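Local coordinates for cytoplasmic protein (Bacillus cereus, PDB 2O3L) that is of unknown function but belongs to the DUF1048 family and folds as an all-helical left-handed superhelix, at residues A[11-16]-A[49-54]; A[23-28]-A[41-46]; A[4-9]-A[45-50]. One frame throughout, in Å; residues are numbered along the deposited sequence. Where two conformers were deposited one is given.

How the contacts relate
All three contacts use helix 36-56, the longest helix of this all-helical chain. The chain makes up most of the natural protein. Contact 3 sets helix 2-11 beside helix 36-56, contact 1 packs the turn that leads into helix 15-31, and contact 2 packs the middle of helix 15-31. Contact 2 is nested inside the loop closed by contact 1. The centres of contacts 1 and 3 lie about 8 Å apart, those of 2 and 3 about 9 Å, and those of 1 and 2 about 13 Å. Arg9 and Glu51 join contacts 3 and 1 by a salt bridge. Phe50 packs on Ile24, so the set forms one continuous unit within the DUF1048 fold.

Contact 1 of 3, residues A[11-16]-A[49-54]; sequences AALPED and LFEAGA. With GOL (glycerol), chain C.
Ala54 O accepts a hydrogen bond of 3.0 Å from O3 of a glycerol that also lies against Pro14. The glycerol probably comes from the crystallisation liquor. Pro14 CB is 3.7 Å from glycerol O1. The same O1 donates to Asp16 OD1 at 2.9 Å. This second bond is doubtful, because Asp16 was deposited in two conformers and only one is described here.

No hydrogen bond runs directly between residues 11-16 and 49-54. The protein surfaces meet through apolar groups, with Leu13 in the middle. Leu13 CG is anti to its own carbonyl carbon (chi1 -59°), which carries it toward helix 36-56, and both methyl branches make contact from there. Leu13 CD2 reaches the backbone of helix 36-56, 3.9 Å from Glu51 CA, and lies equally close to the aliphatic Glu51 CG. The other branch, Leu13 CD1, meets Phe50 CB at 4.1 Å. The side chain of Leu13 crosses those of Phe50 and Glu51 at about a right angle. Beside this, Pro14 CD touches Ala54 CB at 4.0 Å. Pro14 is the N-cap residue of helix 15-31, so its ring packs where that helix starts.

Only the aliphatic part of Glu51 serves Leu13. Its carboxylate turns to another partner: Glu51 OE1 forms a salt bridge with Arg9 NH2 of helix 2-11. The Phe50 side chain packs on Val20 and Ile24, and its ring meets Tyr17 edge-to-face. The contact thus joins the turn between helices 2-11 and 15-31 to helix 36-56. Its chemistry implies that apolar groups alone join the two segments directly, while the glycerol bridge is probably a feature of the crystal and not of the fold.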
loop_
_atom_site.group_PDB
_atom_site.type_symbol
_atom_site.label_atom_id
_atom_site.label_comp_id
_atom_site.label_asym_id
_atom_site.label_seq_id
_atom_site.Cartn_x
_atom_site.Cartn_y
_atom_site.Cartn_z
ATOM N N ALA A 11 5.872 -3.602 9.248
ATOM C CA ALA A 11 7.136 -3.535 9.952
ATOM C C ALA A 11 7.935 -4.807 9.806
ATOM O O ALA A 11 9.124 -4.797 10.083
ATOM C CB ALA A 11 6.896 -3.227 11.399
ATOM N N ALA A 12 7.302 -5.893 9.361
ATOM C CA ALA A 12 8.007 -7.165 9.242
ATOM C C ALA A 12 8.570 -7.279 7.835
ATOM O O ALA A 12 9.359 -8.126 7.566
ATOM C CB ALA A 12 7.082 -8.340 9.529
ATOM N N LEU A 13 8.160 -6.412 6.934
ATOM C CA LEU A 13 8.697 -6.426 5.580
ATOM C C LEU A 13 10.093 -5.815 5.514
ATOM O O LEU A 13 10.513 -5.092 6.438
ATOM C CB LEU A 13 7.784 -5.636 4.665
ATOM C CG LEU A 13 6.318 -6.098 4.553
ATOM C CD1 LEU A 13 5.508 -5.062 3.804
ATOM C CD2 LEU A 13 6.211 -7.447 3.879
ATOM N N PRO A 14 10.834 -6.103 4.428
ATOM C CA PRO A 14 12.159 -5.485 4.271
ATOM C C PRO A 14 12.020 -3.957 4.273
ATOM O O PRO A 14 10.944 -3.440 3.927
ATOM C CB PRO A 14 12.622 -5.999 2.913
ATOM C CG PRO A 14 11.839 -7.314 2.707
ATOM C CD PRO A 14 10.519 -7.047 3.330
ATOM N N GLU A 15 13.085 -3.264 4.661
ATOM C CA GLU A 15 13.058 -1.813 4.825
ATOM C C GLU A 15 12.591 -1.067 3.550
ATOM O O GLU A 15 11.844 -0.094 3.646
ATOM C CB GLU A 15 14.427 -1.267 5.311
ATOM N N ASP A 16 12.997 -1.526 2.371
ATOM C CA ASP A 16 12.577 -0.831 1.167
ATOM C C ASP A 16 11.066 -0.951 0.941
ATOM O O ASP A 16 10.433 0.015 0.512
ATOM C CB ASP A 16 13.401 -1.206 -0.072
ATOM C CG ASP A 16 13.432 -2.695 -0.383
ATOM O OD1 ASP A 16 12.727 -3.526 0.237
ATOM O OD2 ASP A 16 14.204 -3.032 -1.309
ATOM N N LEU A 49 -0.502 -7.851 -0.888
ATOM C CA LEU A 49 0.269 -7.932 -2.140
ATOM C C LEU A 49 1.785 -7.790 -1.856
ATOM O O LEU A 49 2.579 -8.533 -2.379
ATOM C CB LEU A 49 -0.182 -6.848 -3.093
ATOM C CG LEU A 49 0.437 -6.797 -4.496
ATOM C CD1 LEU A 49 -0.150 -7.843 -5.354
ATOM C CD2 LEU A 49 0.232 -5.427 -5.138
ATOM N N PHE A 50 2.153 -6.823 -1.034
ATOM C CA PHE A 50 3.527 -6.616 -0.632
ATOM C C PHE A 50 4.085 -7.799 0.166
ATOM O O PHE A 50 5.233 -8.212 -0.069
ATOM C CB PHE A 50 3.674 -5.325 0.191
ATOM C CG PHE A 50 3.810 -4.067 -0.612
ATOM C CD1 PHE A 50 3.441 -3.986 -1.926
ATOM C CD2 PHE A 50 4.287 -2.904 0.012
ATOM C CE1 PHE A 50 3.562 -2.782 -2.638
ATOM C CE2 PHE A 50 4.441 -1.721 -0.699
ATOM C CZ PHE A 50 4.065 -1.649 -2.030
ATOM N N GLU A 51 3.300 -8.385 1.068
ATOM C CA GLU A 51 3.782 -9.579 1.767
ATOM C C GLU A 51 4.053 -10.724 0.844
ATOM O O GLU A 51 5.015 -11.475 1.058
ATOM C CB GLU A 51 2.804 -10.114 2.806
ATOM C CG GLU A 51 2.830 -9.386 4.095
ATOM C CD GLU A 51 2.063 -10.102 5.200
ATOM O OE1 GLU A 51 1.232 -11.010 4.926
ATOM O OE2 GLU A 51 2.337 -9.742 6.364
ATOM N N ALA A 52 3.169 -10.940 -0.134
ATOM C CA ALA A 52 3.376 -12.030 -1.070
ATOM C C ALA A 52 4.627 -11.785 -1.906
ATOM O O ALA A 52 5.465 -12.669 -2.107
ATOM C CB ALA A 52 2.143 -12.206 -1.989
ATOM N N GLY A 53 4.724 -10.595 -2.455
ATOM C CA GLY A 53 5.874 -10.245 -3.262
ATOM C C GLY A 53 7.199 -10.399 -2.520
ATOM O O GLY A 53 8.146 -10.951 -3.078
ATOM N N ALA A 54 7.263 -9.928 -1.272
ATOM C CA ALA A 54 8.480 -10.108 -0.459
ATOM C C ALA A 54 8.721 -11.592 -0.216
ATOM O O ALA A 54 9.855 -12.060 -0.313
ATOM C CB ALA A 54 8.379 -9.372 0.850
HETATM C C1 GOL C . 14.018 -7.469 -0.378
HETATM O O1 GOL C . 13.384 -6.239 -0.702
HETATM C C2 GOL C . 13.652 -8.656 -1.293
HETATM O O2 GOL C . 13.755 -8.275 -2.642
HETATM C C3 GOL C . 12.266 -9.252 -1.045
HETATM O O3 GOL C . 12.315 -10.327 -0.109
#

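Contact 2 of 3, residues A[23-28]-A[41-46]; sequences KIQNYM and HIQYEL
Ile24 and Leu46 meet where helices 15-31 and 36-56 pack as an antiparallel helical hairpin (alpha-alpha hairpin) within the left-handed superhelix. The local axes run at 164° to each other and are 11.3 Å apart at their closest. This is a fairly wide spacing, and side chains reaching from both helices fill it.

Ile24 comes first. It and Leu46 point at each other tip to tip. Ile24 CD1 lies 3.7 Å from Leu46 CD2, and Ile24 CG2 touches the same methyl. Ile24 also packs on Phe50 and on Val68 of helix 68-82.

Gln25 follows, one residue on. Its extended chain crosses that of Gln43 at about a right angle, and the two amide planes stand 78° apart. Gln25 NE2 gives a weak hydrogen bond to Gln43 OE1, 3.5 Å long with an N-H...O angle of 143°. Gln25 CG lies against the other amide atom, 3.8 Å from Gln43 NE2. Gln25 also touches Tyr3 of helix 2-11, on that flank of the pair.

Met28, a selenomethionine, lies one turn beyond Ile24. Its chain is extended to SE and then bends, which places CE beside helix 36-56. There Met28 CE meets Ile42 CB at 4.2 Å. Met28 also touches Val76 and Ile42 touches Leu75, so helix 68-82 covers this part of the pair.

Met28 and Gln43 reach toward each other tip to tip. Met28 SE packs 4.0 Å from Gln43 CG. The contact buries Gln43 NE2 and the model holds no polar partner for it; across the pair its close neighbours include the methyl Met28 CE, at 3.9 Å.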
loop_
_atom_site.group_PDB
_atom_site.type_symbol
_atom_site.label_atom_id
_atom_site.label_comp_id
_atom_site.label_asym_id
_atom_site.label_seq_id
_atom_site.Cartn_x
_atom_site.Cartn_y
_atom_site.Cartn_z
ATOM N N LYS A 23 5.322 5.780 1.739
ATOM C CA LYS A 23 5.131 6.760 0.659
ATOM C C LYS A 23 3.663 6.710 0.136
ATOM O O LYS A 23 3.012 7.707 0.039
ATOM C CB LYS A 23 6.147 6.554 -0.461
ATOM C CG LYS A 23 7.562 7.045 -0.183
ATOM C CD LYS A 23 8.566 6.739 -1.314
ATOM C CE LYS A 23 8.151 7.287 -2.690
ATOM N NZ LYS A 23 9.231 7.317 -3.771
ATOM N N ILE A 24 3.165 5.524 -0.135
ATOM C CA ILE A 24 1.817 5.289 -0.624
ATOM C C ILE A 24 0.735 5.664 0.379
ATOM O O ILE A 24 -0.282 6.285 0.028
ATOM C CB ILE A 24 1.666 3.822 -0.981
ATOM C CG1 ILE A 24 2.575 3.512 -2.167
ATOM C CG2 ILE A 24 0.217 3.514 -1.352
ATOM C CD1 ILE A 24 2.624 2.052 -2.517
ATOM N N GLN A 25 0.956 5.292 1.636
ATOM C CA GLN A 25 0.024 5.679 2.698
ATOM C C GLN A 25 -0.090 7.209 2.775
ATOM O O GLN A 25 -1.201 7.784 2.799
ATOM C CB GLN A 25 0.492 5.078 4.021
ATOM C CG GLN A 25 -0.444 5.274 5.149
ATOM C CD GLN A 25 -0.008 4.513 6.366
ATOM O OE1 GLN A 25 1.168 4.556 6.722
ATOM N NE2 GLN A 25 -0.952 3.802 7.021
ATOM N N ASN A 26 1.047 7.887 2.739
ATOM C CA ASN A 26 1.017 9.330 2.777
ATOM C C ASN A 26 0.370 9.913 1.513
ATOM O O ASN A 26 -0.384 10.896 1.584
ATOM C CB ASN A 26 2.414 9.902 3.011
ATOM C CG ASN A 26 2.816 9.848 4.476
ATOM O OD1 ASN A 26 2.333 10.645 5.294
ATOM N ND2 ASN A 26 3.678 8.896 4.823
ATOM N N TYR A 27 0.683 9.338 0.365
ATOM C CA TYR A 27 0.127 9.856 -0.885
ATOM C C TYR A 27 -1.430 9.792 -0.806
ATOM O O TYR A 27 -2.144 10.745 -1.118
ATOM C CB TYR A 27 0.659 9.099 -2.085
ATOM C CG TYR A 27 0.108 9.643 -3.386
ATOM C CD1 TYR A 27 -1.169 9.270 -3.850
ATOM C CD2 TYR A 27 0.841 10.510 -4.149
ATOM C CE1 TYR A 27 -1.668 9.767 -5.055
ATOM C CE2 TYR A 27 0.354 11.028 -5.354
ATOM C CZ TYR A 27 -0.895 10.664 -5.791
ATOM O OH TYR A 27 -1.345 11.200 -6.951
HETATM N N MSE A 28 -1.932 8.676 -0.311
HETATM C CA MSE A 28 -3.377 8.452 -0.235
HETATM C C MSE A 28 -4.051 9.407 0.755
HETATM O O MSE A 28 -5.098 9.960 0.475
HETATM C CB MSE A 28 -3.639 6.989 0.145
HETATM C CG MSE A 28 -3.239 6.088 -1.001
HETATM SE SE MSE A 28 -3.663 4.225 -0.665
HETATM C CE MSE A 28 -5.446 4.427 -0.095
ATOM N N HIS A 41 -9.050 -0.120 3.573
ATOM C CA HIS A 41 -9.223 -1.439 2.930
ATOM C C HIS A 41 -8.222 -1.605 1.775
ATOM O O HIS A 41 -7.589 -2.638 1.645
ATOM C CB HIS A 41 -10.679 -1.656 2.532
ATOM C CG HIS A 41 -11.571 -1.867 3.714
ATOM N ND1 HIS A 41 -12.867 -1.408 3.780
ATOM C CD2 HIS A 41 -11.325 -2.475 4.895
ATOM C CE1 HIS A 41 -13.382 -1.740 4.945
ATOM N NE2 HIS A 41 -12.464 -2.381 5.642
ATOM N N ILE A 42 -7.992 -0.553 1.005
ATOM C CA ILE A 42 -7.070 -0.637 -0.124
ATOM C C ILE A 42 -5.658 -0.833 0.393
ATOM O O ILE A 42 -4.880 -1.583 -0.177
ATOM C CB ILE A 42 -7.088 0.656 -0.997
ATOM C CG1 ILE A 42 -8.439 0.867 -1.642
ATOM C CG2 ILE A 42 -6.057 0.566 -2.100
ATOM C CD1 ILE A 42 -8.724 2.345 -2.029
ATOM N N GLN A 43 -5.304 -0.144 1.464
ATOM C CA GLN A 43 -3.985 -0.347 2.059
ATOM C C GLN A 43 -3.797 -1.784 2.601
ATOM O O GLN A 43 -2.696 -2.351 2.533
ATOM C CB GLN A 43 -3.742 0.657 3.171
ATOM C CG GLN A 43 -3.631 2.044 2.633
ATOM C CD GLN A 43 -3.586 3.085 3.722
ATOM O OE1 GLN A 43 -3.475 2.762 4.904
ATOM N NE2 GLN A 43 -3.669 4.346 3.322
ATOM N N TYR A 44 -4.865 -2.368 3.125
ATOM C CA TYR A 44 -4.761 -3.748 3.604
ATOM C C TYR A 44 -4.539 -4.713 2.419
ATOM O O TYR A 44 -3.718 -5.647 2.519
ATOM C CB TYR A 44 -5.950 -4.159 4.460
ATOM C CG TYR A 44 -6.184 -3.266 5.705
ATOM C CD1 TYR A 44 -5.171 -2.414 6.202
ATOM C CD2 TYR A 44 -7.378 -3.310 6.395
ATOM C CE1 TYR A 44 -5.397 -1.615 7.327
ATOM C CE2 TYR A 44 -7.617 -2.507 7.514
ATOM C CZ TYR A 44 -6.621 -1.661 7.976
ATOM O OH TYR A 44 -6.849 -0.862 9.084
ATOM N N GLU A 45 -5.242 -4.471 1.313
ATOM C CA GLU A 45 -5.019 -5.266 0.125
ATOM C C GLU A 45 -3.582 -5.103 -0.328
ATOM O O GLU A 45 -2.930 -6.070 -0.740
ATOM C CB GLU A 45 -5.994 -4.915 -1.000
ATOM C CG GLU A 45 -7.425 -5.274 -0.704
ATOM C CD GLU A 45 -7.718 -6.777 -0.682
ATOM O OE1 GLU A 45 -6.795 -7.615 -0.883
ATOM O OE2 GLU A 45 -8.898 -7.102 -0.498
ATOM N N LEU A 46 -3.084 -3.885 -0.240
ATOM C CA LEU A 46 -1.733 -3.623 -0.667
ATOM C C LEU A 46 -0.700 -4.345 0.221
ATOM O O LEU A 46 0.338 -4.814 -0.292
ATOM C CB LEU A 46 -1.445 -2.137 -0.719
ATOM C CG LEU A 46 -0.044 -1.747 -1.231
ATOM C CD1 LEU A 46 0.029 -1.981 -2.736
ATOM C CD2 LEU A 46 0.202 -0.287 -0.906
#

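Contact 3 of 3, residues A[4-9]-A[45-50]; sequences KMMMAR and ELIDLF
Ile47 is the apolar centre of this contact, and it meets Met6, Met7 and Arg9 of helix 2-11. Its CD1 lies 3.9 Å from Met6 CB and is also close to the backbone oxygen Met6 O. The same methyl touches Met7 CE at 3.8 Å. The CA-CB bond of Met7 points away from helix 36-56, but the selenomethionine chain bends at chi2 and chi3 and returns its CE to Ile47. The other branch, Ile47 CG2, packs beside the arginine chain, obliquely to the guanidinium, 3.8 Å from Arg9 NH2 and nearly as close to Arg9 NE. Ile47 also touches Phe21 of helix 15-31.

Asp48, next along the helix, supplies the charged partner. Arg9 NH2 donates to Asp48 OD1 in a salt bridge of 2.8 Å, with an N-H...O angle of 148°. The acceptor lies in the guanidinium plane, at its edge, and the N-H comes nearly along the C-O axis. The guanidinium and carboxylate planes are 29° apart. A water bonds to Asp48 OD1 at 3.3 Å and weakly to Arg9 NH1. Met6 SE lies over one guanidinium face, offset toward its rim, 3.9 Å above the plane. Arg9 NH2 has a second acidic partner in Glu51. The two carboxylates would probably stabilise its positive charge.

The local axes are 10.4 Å apart at their closest and run in the same sense, inclined at 28°. This is side-by-side helix packing, apolar inside with a salt bridge at the more exposed side, within the left-handed superhelix.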
loop_
_atom_site.group_PDB
_atom_site.type_symbol
_atom_site.label_atom_id
_atom_site.label_comp_id
_atom_site.label_asym_id
_atom_site.label_seq_id
_atom_site.Cartn_x
_atom_site.Cartn_y
_atom_site.Cartn_z
ATOM N N LYS A 4 -3.435 -1.863 13.939
ATOM C CA LYS A 4 -2.124 -2.109 14.549
ATOM C C LYS A 4 -1.474 -3.370 13.964
ATOM O O LYS A 4 -0.279 -3.398 13.665
ATOM C CB LYS A 4 -2.229 -2.207 16.063
ATOM C CG LYS A 4 -1.152 -1.437 16.800
ATOM C CD LYS A 4 -1.447 -1.360 18.310
ATOM C CE LYS A 4 -0.574 -0.312 19.012
HETATM N N MSE A 5 -2.291 -4.396 13.782
HETATM C CA MSE A 5 -1.860 -5.672 13.241
HETATM C C MSE A 5 -1.341 -5.499 11.821
HETATM O O MSE A 5 -0.365 -6.125 11.424
HETATM C CB MSE A 5 -3.055 -6.612 13.287
HETATM C CG MSE A 5 -2.787 -8.032 12.869
HETATM SE SE MSE A 5 -3.572 -8.401 11.085
HETATM C CE MSE A 5 -5.007 -9.655 11.784
HETATM N N MSE A 6 -2.007 -4.652 11.051
HETATM C CA MSE A 6 -1.644 -4.431 9.681
HETATM C C MSE A 6 -0.340 -3.633 9.637
HETATM O O MSE A 6 0.506 -3.905 8.805
HETATM C CB MSE A 6 -2.776 -3.707 8.923
HETATM C CG MSE A 6 -4.028 -4.588 8.723
HETATM SE SE MSE A 6 -3.743 -5.947 7.312
HETATM C CE MSE A 6 -5.448 -6.864 7.342
HETATM N N MSE A 7 -0.173 -2.666 10.540
HETATM C CA MSE A 7 1.089 -1.914 10.592
HETATM C C MSE A 7 2.252 -2.819 11.079
HETATM O O MSE A 7 3.376 -2.688 10.623
HETATM C CB MSE A 7 0.954 -0.672 11.458
HETATM C CG MSE A 7 -0.053 0.334 10.933
HETATM SE SE MSE A 7 0.239 0.859 9.083
HETATM C CE MSE A 7 -1.240 -0.345 8.242
ATOM N N ALA A 8 1.955 -3.782 11.945
ATOM C CA ALA A 8 2.967 -4.745 12.380
ATOM C C ALA A 8 3.461 -5.616 11.213
ATOM O O ALA A 8 4.659 -5.911 11.096
ATOM C CB ALA A 8 2.410 -5.609 13.474
ATOM N N ARG A 9 2.540 -6.018 10.344
ATOM C CA ARG A 9 2.902 -6.731 9.161
ATOM C C ARG A 9 3.793 -5.919 8.237
ATOM O O ARG A 9 4.701 -6.473 7.594
ATOM C CB ARG A 9 1.650 -7.205 8.453
ATOM C CG ARG A 9 0.955 -8.274 9.304
ATOM C CD ARG A 9 -0.419 -8.670 8.817
ATOM N NE ARG A 9 -0.416 -8.843 7.377
ATOM C CZ ARG A 9 -1.441 -9.292 6.678
ATOM N NH1 ARG A 9 -2.570 -9.659 7.288
ATOM N NH2 ARG A 9 -1.308 -9.407 5.363
ATOM N N GLU A 45 -5.242 -4.471 1.313
ATOM C CA GLU A 45 -5.019 -5.266 0.125
ATOM C C GLU A 45 -3.582 -5.103 -0.328
ATOM O O GLU A 45 -2.930 -6.070 -0.740
ATOM C CB GLU A 45 -5.994 -4.915 -1.000
ATOM C CG GLU A 45 -7.425 -5.274 -0.704
ATOM C CD GLU A 45 -7.718 -6.777 -0.682
ATOM O OE1 GLU A 45 -6.795 -7.615 -0.883
ATOM O OE2 GLU A 45 -8.898 -7.102 -0.498
ATOM N N LEU A 46 -3.084 -3.885 -0.240
ATOM C CA LEU A 46 -1.733 -3.623 -0.667
ATOM C C LEU A 46 -0.700 -4.345 0.221
ATOM O O LEU A 46 0.338 -4.814 -0.292
ATOM C CB LEU A 46 -1.445 -2.137 -0.719
ATOM C CG LEU A 46 -0.044 -1.747 -1.231
ATOM C CD1 LEU A 46 0.029 -1.981 -2.736
ATOM C CD2 LEU A 46 0.202 -0.287 -0.906
ATOM N N ILE A 47 -0.990 -4.473 1.516
ATOM C CA ILE A 47 -0.089 -5.187 2.421
ATOM C C ILE A 47 -0.102 -6.688 2.093
ATOM O O ILE A 47 0.928 -7.345 2.170
ATOM C CB ILE A 47 -0.506 -4.957 3.894
ATOM C CG1 ILE A 47 -0.234 -3.485 4.260
ATOM C CG2 ILE A 47 0.194 -5.915 4.848
ATOM C CD1 ILE A 47 -0.984 -2.995 5.480
ATOM N N ASP A 48 -1.262 -7.243 1.751
ATOM C CA ASP A 48 -1.299 -8.622 1.277
ATOM C C ASP A 48 -0.397 -8.785 0.039
ATOM O O ASP A 48 0.336 -9.761 -0.091
ATOM C CB ASP A 48 -2.711 -9.074 0.918
ATOM C CG ASP A 48 -3.486 -9.611 2.097
ATOM O OD1 ASP A 48 -2.871 -9.911 3.130
ATOM O OD2 ASP A 48 -4.720 -9.746 1.988
ATOM N N LEU A 49 -0.502 -7.851 -0.888
ATOM C CA LEU A 49 0.269 -7.932 -2.140
ATOM C C LEU A 49 1.785 -7.790 -1.856
ATOM O O LEU A 49 2.579 -8.533 -2.379
ATOM C CB LEU A 49 -0.182 -6.848 -3.093
ATOM C CG LEU A 49 0.437 -6.797 -4.496
ATOM C CD1 LEU A 49 -0.150 -7.843 -5.354
ATOM C CD2 LEU A 49 0.232 -5.427 -5.138
ATOM N N PHE A 50 2.153 -6.823 -1.034
ATOM C CA PHE A 50 3.527 -6.616 -0.632
ATOM C C PHE A 50 4.085 -7.799 0.166
ATOM O O PHE A 50 5.233 -8.212 -0.069
ATOM C CB PHE A 50 3.674 -5.325 0.191
ATOM C CG PHE A 50 3.810 -4.067 -0.612
ATOM C CD1 PHE A 50 3.441 -3.986 -1.926
ATOM C CD2 PHE A 50 4.287 -2.904 0.012
ATOM C CE1 PHE A 50 3.562 -2.782 -2.638
ATOM C CE2 PHE A 50 4.441 -1.721 -0.699
ATOM C CZ PHE A 50 4.065 -1.649 -2.030
HETATM O O HOH W 1 -5.243 -10.589 5.300
#